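Local coordinates for protein putative oxidoreductase (Bacteroides fragilis NCTC 9343, PDB 3FHL) that probably acts as a nucleotide-dependent oxidoreductase of the Gfo/Idh/MocA family, pairing an NAD-binding Rossmann domain with a C-terminal alpha/beta domain, at residues I5-L10 with H30-K35; V147-T152 with V227-K232; M193-F198 with L218-L223. All coordinates share one frame; numbering follows the deposited sequence. Where two conformers were deposited one is given.

Interaction 1 of 3, residues I5-L10 with H30-K35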
# COMPACT_ATOMS: atom_id res chain seq x y z
N ILE C 5 -4.21 21.32 -41.82
CA ILE C 5 -3.10 20.42 -41.47
C ILE C 5 -1.98 21.15 -40.71
O ILE C 5 -1.46 22.17 -41.16
CB ILE C 5 -2.58 19.62 -42.71
CG1 ILE C 5 -3.58 18.52 -43.07
CG2 ILE C 5 -1.20 18.99 -42.45
CD1 ILE C 5 -3.42 17.95 -44.47
N ILE C 6 -1.66 20.61 -39.53
CA ILE C 6 -0.62 21.18 -38.66
C ILE C 6 0.76 20.70 -39.12
O ILE C 6 1.08 19.52 -39.02
CB ILE C 6 -0.90 20.82 -37.18
CG1 ILE C 6 -2.28 21.35 -36.77
CG2 ILE C 6 0.17 21.40 -36.26
CD1 ILE C 6 -2.94 20.61 -35.61
N LYS C 7 1.57 21.64 -39.64
CA LYS C 7 2.91 21.31 -40.09
C LYS C 7 3.84 21.24 -38.89
O LYS C 7 4.04 22.23 -38.20
CB LYS C 7 3.44 22.34 -41.10
CG LYS C 7 3.31 21.91 -42.55
CD LYS C 7 4.03 22.90 -43.49
CE LYS C 7 3.70 22.66 -44.95
NZ LYS C 7 4.52 21.58 -45.57
N THR C 8 4.43 20.07 -38.67
CA THR C 8 5.14 19.80 -37.42
C THR C 8 6.63 19.55 -37.61
O THR C 8 7.03 18.79 -38.51
CB THR C 8 4.50 18.62 -36.66
OG1 THR C 8 3.08 18.82 -36.59
CG2 THR C 8 5.06 18.51 -35.23
N GLY C 9 7.41 20.21 -36.76
CA GLY C 9 8.85 19.97 -36.65
C GLY C 9 9.18 19.17 -35.39
O GLY C 9 8.75 19.51 -34.29
N LEU C 10 9.94 18.09 -35.56
CA LEU C 10 10.34 17.22 -34.45
C LEU C 10 11.81 17.51 -34.12
O LEU C 10 12.68 17.39 -34.98
CB LEU C 10 10.12 15.75 -34.82
CG LEU C 10 10.37 14.65 -33.77
CD1 LEU C 10 9.56 14.88 -32.49
CD2 LEU C 10 10.10 13.26 -34.35
N HIS C 30 -4.28 14.83 -39.47
CA HIS C 30 -4.37 16.28 -39.23
C HIS C 30 -3.00 16.91 -39.00
O HIS C 30 -2.90 18.11 -38.76
CB HIS C 30 -5.28 16.58 -38.05
CG HIS C 30 -6.66 16.00 -38.18
ND1 HIS C 30 -7.61 16.50 -39.04
CD2 HIS C 30 -7.25 14.96 -37.53
CE1 HIS C 30 -8.72 15.79 -38.94
NE2 HIS C 30 -8.53 14.85 -38.03
N PHE C 31 -1.95 16.09 -39.06
CA PHE C 31 -0.59 16.58 -38.89
C PHE C 31 0.23 16.17 -40.08
O PHE C 31 -0.02 15.12 -40.67
CB PHE C 31 0.07 15.97 -37.62
CG PHE C 31 -0.53 16.45 -36.32
CD1 PHE C 31 0.06 17.47 -35.60
CD2 PHE C 31 -1.70 15.88 -35.83
CE1 PHE C 31 -0.50 17.93 -34.41
CE2 PHE C 31 -2.28 16.34 -34.65
CZ PHE C 31 -1.68 17.35 -33.94
N GLU C 32 1.22 16.99 -40.42
CA GLU C 32 2.27 16.54 -41.32
C GLU C 32 3.57 16.48 -40.53
O GLU C 32 3.99 17.48 -39.93
CB GLU C 32 2.42 17.48 -42.53
CG GLU C 32 3.53 17.05 -43.48
CD GLU C 32 3.90 18.10 -44.54
OE1 GLU C 32 4.72 17.78 -45.41
OE2 GLU C 32 3.37 19.24 -44.48
N LEU C 33 4.19 15.31 -40.50
CA LEU C 33 5.55 15.17 -39.98
C LEU C 33 6.46 15.78 -41.03
O LEU C 33 6.97 15.09 -41.91
CB LEU C 33 5.91 13.71 -39.68
CG LEU C 33 7.28 13.42 -39.01
CD1 LEU C 33 7.47 14.11 -37.65
CD2 LEU C 33 7.52 11.91 -38.89
N TYR C 34 6.65 17.09 -40.90
CA TYR C 34 7.21 17.90 -41.97
C TYR C 34 8.74 17.93 -41.90
O TYR C 34 9.41 17.64 -42.89
CB TYR C 34 6.60 19.31 -41.95
CG TYR C 34 7.21 20.27 -42.94
CD1 TYR C 34 7.25 19.97 -44.31
CD2 TYR C 34 7.77 21.48 -42.52
CE1 TYR C 34 7.83 20.84 -45.23
CE2 TYR C 34 8.35 22.37 -43.43
CZ TYR C 34 8.37 22.04 -44.78
OH TYR C 34 8.94 22.92 -45.68
N LYS C 35 9.27 18.25 -40.73
CA LYS C 35 10.71 18.36 -40.57
C LYS C 35 11.25 17.66 -39.32
O LYS C 35 10.69 17.80 -38.25
CB LYS C 35 11.14 19.82 -40.58
CG LYS C 35 11.53 20.30 -41.95
CD LYS C 35 11.91 21.76 -41.95
CE LYS C 35 12.26 22.16 -43.36
NZ LYS C 35 12.29 23.63 -43.58
O HOH W 1 6.51 23.01 -47.38

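Interaction 2 of 3, residues V147-T152 with V227-K232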
# COMPACT_ATOMS: atom_id res chain seq x y z
N VAL C 147 -14.48 5.65 -2.65
CA VAL C 147 -13.91 6.00 -1.35
C VAL C 147 -12.39 5.86 -1.29
O VAL C 147 -11.75 6.50 -0.45
CB VAL C 147 -14.58 5.22 -0.17
CG1 VAL C 147 -16.09 5.42 -0.18
CG2 VAL C 147 -14.24 3.72 -0.21
N GLU C 148 -11.80 5.06 -2.18
CA GLU C 148 -10.36 4.83 -2.13
C GLU C 148 -9.77 4.59 -3.51
O GLU C 148 -10.37 3.89 -4.32
CB GLU C 148 -10.02 3.66 -1.19
CG GLU C 148 -8.52 3.37 -1.10
CD GLU C 148 -8.12 2.49 0.08
OE1 GLU C 148 -8.90 1.58 0.45
OE2 GLU C 148 -7.00 2.70 0.61
N TYR C 149 -8.59 5.15 -3.74
CA TYR C 149 -7.89 5.06 -5.01
C TYR C 149 -6.44 4.74 -4.70
O TYR C 149 -5.76 5.51 -4.02
CB TYR C 149 -7.97 6.43 -5.71
CG TYR C 149 -7.16 6.62 -6.98
CD1 TYR C 149 -7.70 6.26 -8.22
CD2 TYR C 149 -5.89 7.20 -6.95
CE1 TYR C 149 -7.00 6.47 -9.39
CE2 TYR C 149 -5.17 7.41 -8.11
CZ TYR C 149 -5.73 7.05 -9.33
OH TYR C 149 -5.01 7.26 -10.48
N GLU C 150 -5.99 3.60 -5.21
CA GLU C 150 -4.61 3.18 -5.06
C GLU C 150 -4.01 2.98 -6.43
O GLU C 150 -4.60 2.30 -7.28
CB GLU C 150 -4.52 1.87 -4.29
CG GLU C 150 -5.04 1.98 -2.86
CD GLU C 150 -5.40 0.64 -2.25
OE1 GLU C 150 -4.57 -0.30 -2.31
OE2 GLU C 150 -6.51 0.54 -1.71
N SER C 151 -2.83 3.54 -6.63
CA SER C 151 -2.18 3.45 -7.93
C SER C 151 -0.70 3.15 -7.69
O SER C 151 -0.02 3.88 -6.98
CB SER C 151 -2.39 4.78 -8.70
OG SER C 151 -1.56 4.89 -9.84
N THR C 152 -0.21 2.05 -8.27
CA THR C 152 1.12 1.56 -7.98
C THR C 152 1.85 1.09 -9.22
O THR C 152 1.26 0.38 -10.03
CB THR C 152 1.05 0.32 -7.02
OG1 THR C 152 0.35 0.68 -5.83
CG2 THR C 152 2.45 -0.24 -6.66
N VAL C 227 -11.91 11.05 -0.48
CA VAL C 227 -11.33 9.86 -1.12
C VAL C 227 -9.90 9.68 -0.63
O VAL C 227 -9.11 10.63 -0.63
CB VAL C 227 -11.36 9.93 -2.70
CG1 VAL C 227 -10.69 8.69 -3.33
CG2 VAL C 227 -12.79 10.00 -3.21
N LYS C 228 -9.58 8.45 -0.22
CA LYS C 228 -8.26 8.10 0.27
C LYS C 228 -7.36 7.74 -0.90
O LYS C 228 -7.69 6.85 -1.68
CB LYS C 228 -8.38 6.95 1.27
CG LYS C 228 -9.34 7.25 2.43
CD LYS C 228 -8.78 8.34 3.34
CE LYS C 228 -9.63 8.50 4.61
NZ LYS C 228 -9.30 9.76 5.32
N ILE C 229 -6.23 8.44 -1.02
CA ILE C 229 -5.30 8.28 -2.15
C ILE C 229 -3.96 7.69 -1.73
O ILE C 229 -3.29 8.22 -0.84
CB ILE C 229 -5.03 9.64 -2.87
CG1 ILE C 229 -6.28 10.15 -3.57
CG2 ILE C 229 -3.87 9.51 -3.88
CD1 ILE C 229 -6.04 11.35 -4.45
N THR C 230 -3.56 6.59 -2.37
CA THR C 230 -2.21 6.06 -2.17
C THR C 230 -1.52 5.90 -3.52
O THR C 230 -2.04 5.22 -4.41
CB THR C 230 -2.22 4.66 -1.49
OG1 THR C 230 -3.02 4.70 -0.32
CG2 THR C 230 -0.82 4.26 -1.09
N LEU C 231 -0.35 6.51 -3.65
CA LEU C 231 0.49 6.32 -4.84
C LEU C 231 1.80 5.65 -4.44
O LEU C 231 2.45 6.05 -3.47
CB LEU C 231 0.76 7.68 -5.53
CG LEU C 231 -0.45 8.61 -5.68
CD1 LEU C 231 -0.02 9.98 -6.16
CD2 LEU C 231 -1.47 8.00 -6.66
N LYS C 232 2.19 4.61 -5.18
CA LYS C 232 3.33 3.80 -4.79
C LYS C 232 4.14 3.34 -5.97
O LYS C 232 3.59 3.10 -7.04
CB LYS C 232 2.85 2.52 -4.10
CG LYS C 232 2.74 2.56 -2.62
CD LYS C 232 2.38 1.16 -2.08
CE LYS C 232 3.61 0.36 -1.67
NZ LYS C 232 3.18 -0.83 -0.85
O HOH W 2 -5.67 4.87 -0.40
O HOH W 3 -0.82 2.62 -3.89

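Interaction 3 of 3, residues M193-F198 with L218-L223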
# COMPACT_ATOMS: atom_id res chain seq x y z
N MET C 193 -5.89 19.03 -6.63
CA MET C 193 -4.75 19.20 -5.74
C MET C 193 -5.11 18.92 -4.27
O MET C 193 -6.19 19.32 -3.81
CB MET C 193 -4.11 20.59 -5.91
CG MET C 193 -3.42 20.77 -7.27
SD MET C 193 -1.81 19.99 -7.48
CE MET C 193 -0.73 21.12 -6.59
N PRO C 194 -4.22 18.22 -3.54
CA PRO C 194 -4.48 17.90 -2.14
C PRO C 194 -4.21 19.09 -1.19
O PRO C 194 -3.45 20.00 -1.51
CB PRO C 194 -3.50 16.77 -1.86
CG PRO C 194 -2.35 17.07 -2.73
CD PRO C 194 -2.92 17.67 -3.98
N GLU C 195 -4.83 19.06 -0.01
CA GLU C 195 -4.46 20.02 1.04
C GLU C 195 -3.09 19.74 1.63
O GLU C 195 -2.36 20.67 1.99
CB GLU C 195 -5.50 19.99 2.16
CG GLU C 195 -6.87 20.45 1.74
CD GLU C 195 -7.88 20.29 2.85
OE1 GLU C 195 -7.46 20.18 4.02
OE2 GLU C 195 -9.09 20.28 2.56
N ALA C 196 -2.73 18.46 1.73
CA ALA C 196 -1.47 18.07 2.35
C ALA C 196 -0.85 16.83 1.70
O ALA C 196 -1.53 16.11 0.96
CB ALA C 196 -1.67 17.86 3.87
N VAL C 197 0.43 16.59 1.96
CA VAL C 197 1.14 15.43 1.41
C VAL C 197 1.91 14.69 2.51
O VAL C 197 2.64 15.30 3.29
CB VAL C 197 2.11 15.83 0.27
CG1 VAL C 197 3.03 14.65 -0.15
CG2 VAL C 197 1.34 16.36 -0.96
N PHE C 198 1.73 13.37 2.59
CA PHE C 198 2.66 12.54 3.33
C PHE C 198 3.41 11.67 2.32
O PHE C 198 2.82 11.16 1.37
CB PHE C 198 1.93 11.66 4.37
CG PHE C 198 2.78 10.50 4.87
CD1 PHE C 198 3.61 10.65 5.97
CD2 PHE C 198 2.76 9.27 4.21
CE1 PHE C 198 4.41 9.59 6.42
CE2 PHE C 198 3.55 8.21 4.65
CZ PHE C 198 4.37 8.37 5.76
N LEU C 218 -1.95 11.64 -0.87
CA LEU C 218 -2.42 12.98 -1.21
C LEU C 218 -3.67 13.18 -0.39
O LEU C 218 -4.69 12.51 -0.59
CB LEU C 218 -2.70 13.10 -2.72
CG LEU C 218 -1.59 12.71 -3.68
CD1 LEU C 218 -2.04 13.02 -5.11
CD2 LEU C 218 -0.34 13.49 -3.37
N LEU C 219 -3.56 14.08 0.59
CA LEU C 219 -4.57 14.19 1.63
C LEU C 219 -5.56 15.29 1.27
O LEU C 219 -5.15 16.42 1.02
CB LEU C 219 -3.89 14.47 2.99
CG LEU C 219 -2.73 13.52 3.37
CD1 LEU C 219 -1.80 14.09 4.44
CD2 LEU C 219 -3.25 12.16 3.79
N HIS C 220 -6.83 14.91 1.24
CA HIS C 220 -7.96 15.78 0.87
C HIS C 220 -7.80 16.50 -0.49
O HIS C 220 -7.64 17.73 -0.54
CB HIS C 220 -8.28 16.79 1.99
CG HIS C 220 -8.44 16.16 3.35
ND1 HIS C 220 -9.54 15.42 3.70
CD2 HIS C 220 -7.62 16.17 4.43
CE1 HIS C 220 -9.41 15.00 4.95
NE2 HIS C 220 -8.25 15.44 5.41
N PRO C 221 -7.85 15.73 -1.60
CA PRO C 221 -7.77 16.38 -2.91
C PRO C 221 -9.03 17.23 -3.17
O PRO C 221 -10.11 16.82 -2.77
CB PRO C 221 -7.64 15.21 -3.87
CG PRO C 221 -8.20 14.04 -3.17
CD PRO C 221 -7.95 14.26 -1.71
N SER C 222 -8.88 18.39 -3.81
CA SER C 222 -9.95 19.39 -3.90
C SER C 222 -11.29 18.89 -4.44
O SER C 222 -12.34 19.26 -3.92
CB SER C 222 -9.48 20.60 -4.72
OG SER C 222 -9.15 20.23 -6.05
N LEU C 223 -11.26 18.04 -5.47
CA LEU C 223 -12.50 17.63 -6.13
C LEU C 223 -13.20 16.47 -5.44
O LEU C 223 -14.34 16.16 -5.74
CB LEU C 223 -12.26 17.31 -7.62
CG LEU C 223 -11.47 18.34 -8.42
CD1 LEU C 223 -11.16 17.81 -9.82
CD2 LEU C 223 -12.22 19.70 -8.49
O HOH W 4 -7.27 21.44 -7.60
O HOH W 5 -9.60 19.75 -0.27

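Interaction 1 of 3, residues I5-L10 with H30-K35
Lys7 reaches across to Glu32, on the same face of the paired parallel strands, and to Tyr34 at the bulge. Its chain runs extended beside that of Glu32 until the last torsion bends it (chi4 -83°) and sets NZ 2.8 Å from Glu32 OE2, on the syn side of the carboxylate. This salt bridge is matched by a cation-pi contact: NZ stands over one face of the Tyr34 ring, offset toward the rim and 3.7 Å from the centroid, while Lys7 CD makes a CH-pi contact with the same ring. Lys35 CG lies against the opposite face. A long aliphatic chain ending in a charge suits this partly exposed place, because it can serve carboxylate and ring together.

The face of Ile6, Phe31 and Leu33 is mainly apolar, with Thr8 among them. Ile6 and Phe31 lie side by side, and Ile6 CD1 sits over the Phe31 ring, 4.2 Å from its centroid. Thr8 OG1 comes to the edge of that ring in its plane, 3.5 Å from CD1; the hydroxyl, anti to the carbonyl carbon (chi1 -48°), is satisfied by Ile6 O at 3.2 Å. Glu32 N reaches Ile6 O from the opposite face of its plane. Further on, Thr8 O accepts from both Tyr34 N and Lys35 N at a beta bulge, where the register slips by one residue. Ile25 of helix 15-27 packs on Thr8 and Phe31. Strand 6-10, helix 15-27 and strand 31-37 form the first beta-alpha-beta unit of the Rossmann fold, characteristic of NAD-binding domains.

Interaction 2 of 3, residues V147-T152 with V227-K232
Tyr149 turns its CG anti to the backbone N (chi1 173°), and Leu231 turns its own anti to the carbonyl carbon (chi1 -44°), which helps bring ring and isobutyl group together on one face of two parallel strands. Leu231 CD2 lies near the plane of the ring, at its edge, 4.0 Å from Tyr149 CE2, and it also meets Ser151 CB. Phe191 of helix 180-191 meets the tyrosine ring edge-to-face. This side is buried against that helix, which suits an aromatic ring and branched aliphatic side chains. Ser151 is small enough to lie beside the leucine, and its hydroxyl bonds to Arg243.

The face carrying Glu148, Glu150, Thr152, Lys228, Thr230 and Lys232 is polar. Glu148 has an extended chain, and a water 2.7 Å from its OE2 also lies 2.7 Å from Thr230 OG1. Glu150 CG runs beside Thr230 CB at 4.1 Å. Thr152 and Lys232 likewise point the same way, with OG1 of the threonine 3.6 Å from CB of the lysine. The charged ends find partners beyond the two strands. Lys232 of the second subunit forms salt bridges with Glu148 and Glu150; Lys232 of this chain pairs in turn with Glu148 and Glu150 of the second subunit, and also with Glu241 of its own chain. These pairings probably offset the cost of burying Glu148 and Lys232.

Five backbone hydrogen bonds hold the strands in register, from Lys228 N to Val147 O at 2.9 Å through to Lys232 N to Ser151 O. Such a parallel pair, with helix 180-191 packed on one face and a subunit partner on the other, belongs to the open, predominantly antiparallel sheet of the C-terminal alpha/beta domain in Gfo/Idh/MocA proteins.

Interaction 3 of 3, residues M193-F198 with L218-L223
The Glu195 carboxylate lies obliquely against the His220 side chain, the two flat groups turned 29° from each other. OE1 comes within 4.0 Å of His220 CD2, and OE2 approaches CB at 3.6 Å. The histidine ring is not hydrogen-bonded to the glutamate: its ND1 binds Pro225 O. A water joins Glu195 OE2 to His220 O instead. Both polar side chains are exposed, as befits the corner where each strand turns.

The puckered ring of Pro194 crosses Leu218 at a slant, its CB 3.9 Å from Leu218 CB. On the same face Val197 and Leu218 lie side by side, pointing the same way; with chi1 at 171° Val197 CG1 is anti to the backbone N, and it is CG2 that meets Leu218 CD2. On the other face Leu219 CD1 lies 3.8 Å from Ala196 CB, where the small alanine allows the leucine branch to lie close.

The backbone forms a classic beta bulge, Glu195 and Ala196 both facing Leu219. Leu219 N donates to Ala196 O at 2.9 Å, and Ala196 N returns a bond to Leu219 O. Glu195 N gives one bond to His220 O, from well above its carbonyl plane, and a weak one to Leu219 O. Farther out, Ser222 N donates to Met193 O at 2.8 Å.

These are the far ends of the antiparallel hairpin of strands 194-202 and 213-221. Ile337 of helix 328-347 packs on Pro194 and Leu218, helix 180-191 touches Leu218 and Pro221, and strand 228-234 lies alongside 213-221, while Phe198 stacks on Phe198 of the second subunit.

From the N terminus, interaction 1 closes first, ending a short loop through helix 15-27 within the Rossmann domain. The chain then enters the C-terminal domain, where 147-152 waits for 227-232, the long loop closed by interaction 2. Nested inside that loop, interaction 3 closes the hairpin of strands 194-202 and 213-221. Interactions 2 and 3 have centres about 11 Å apart and touch, because strands 213-221 and 228-234 are neighbours in one sheet: Leu231 CD1 packs on Leu218 CD1 at 3.8 Å. Both also reach the second subunit. Interaction 1 lies on the opposite side of the chain's centre, about 39 Å from either by centres.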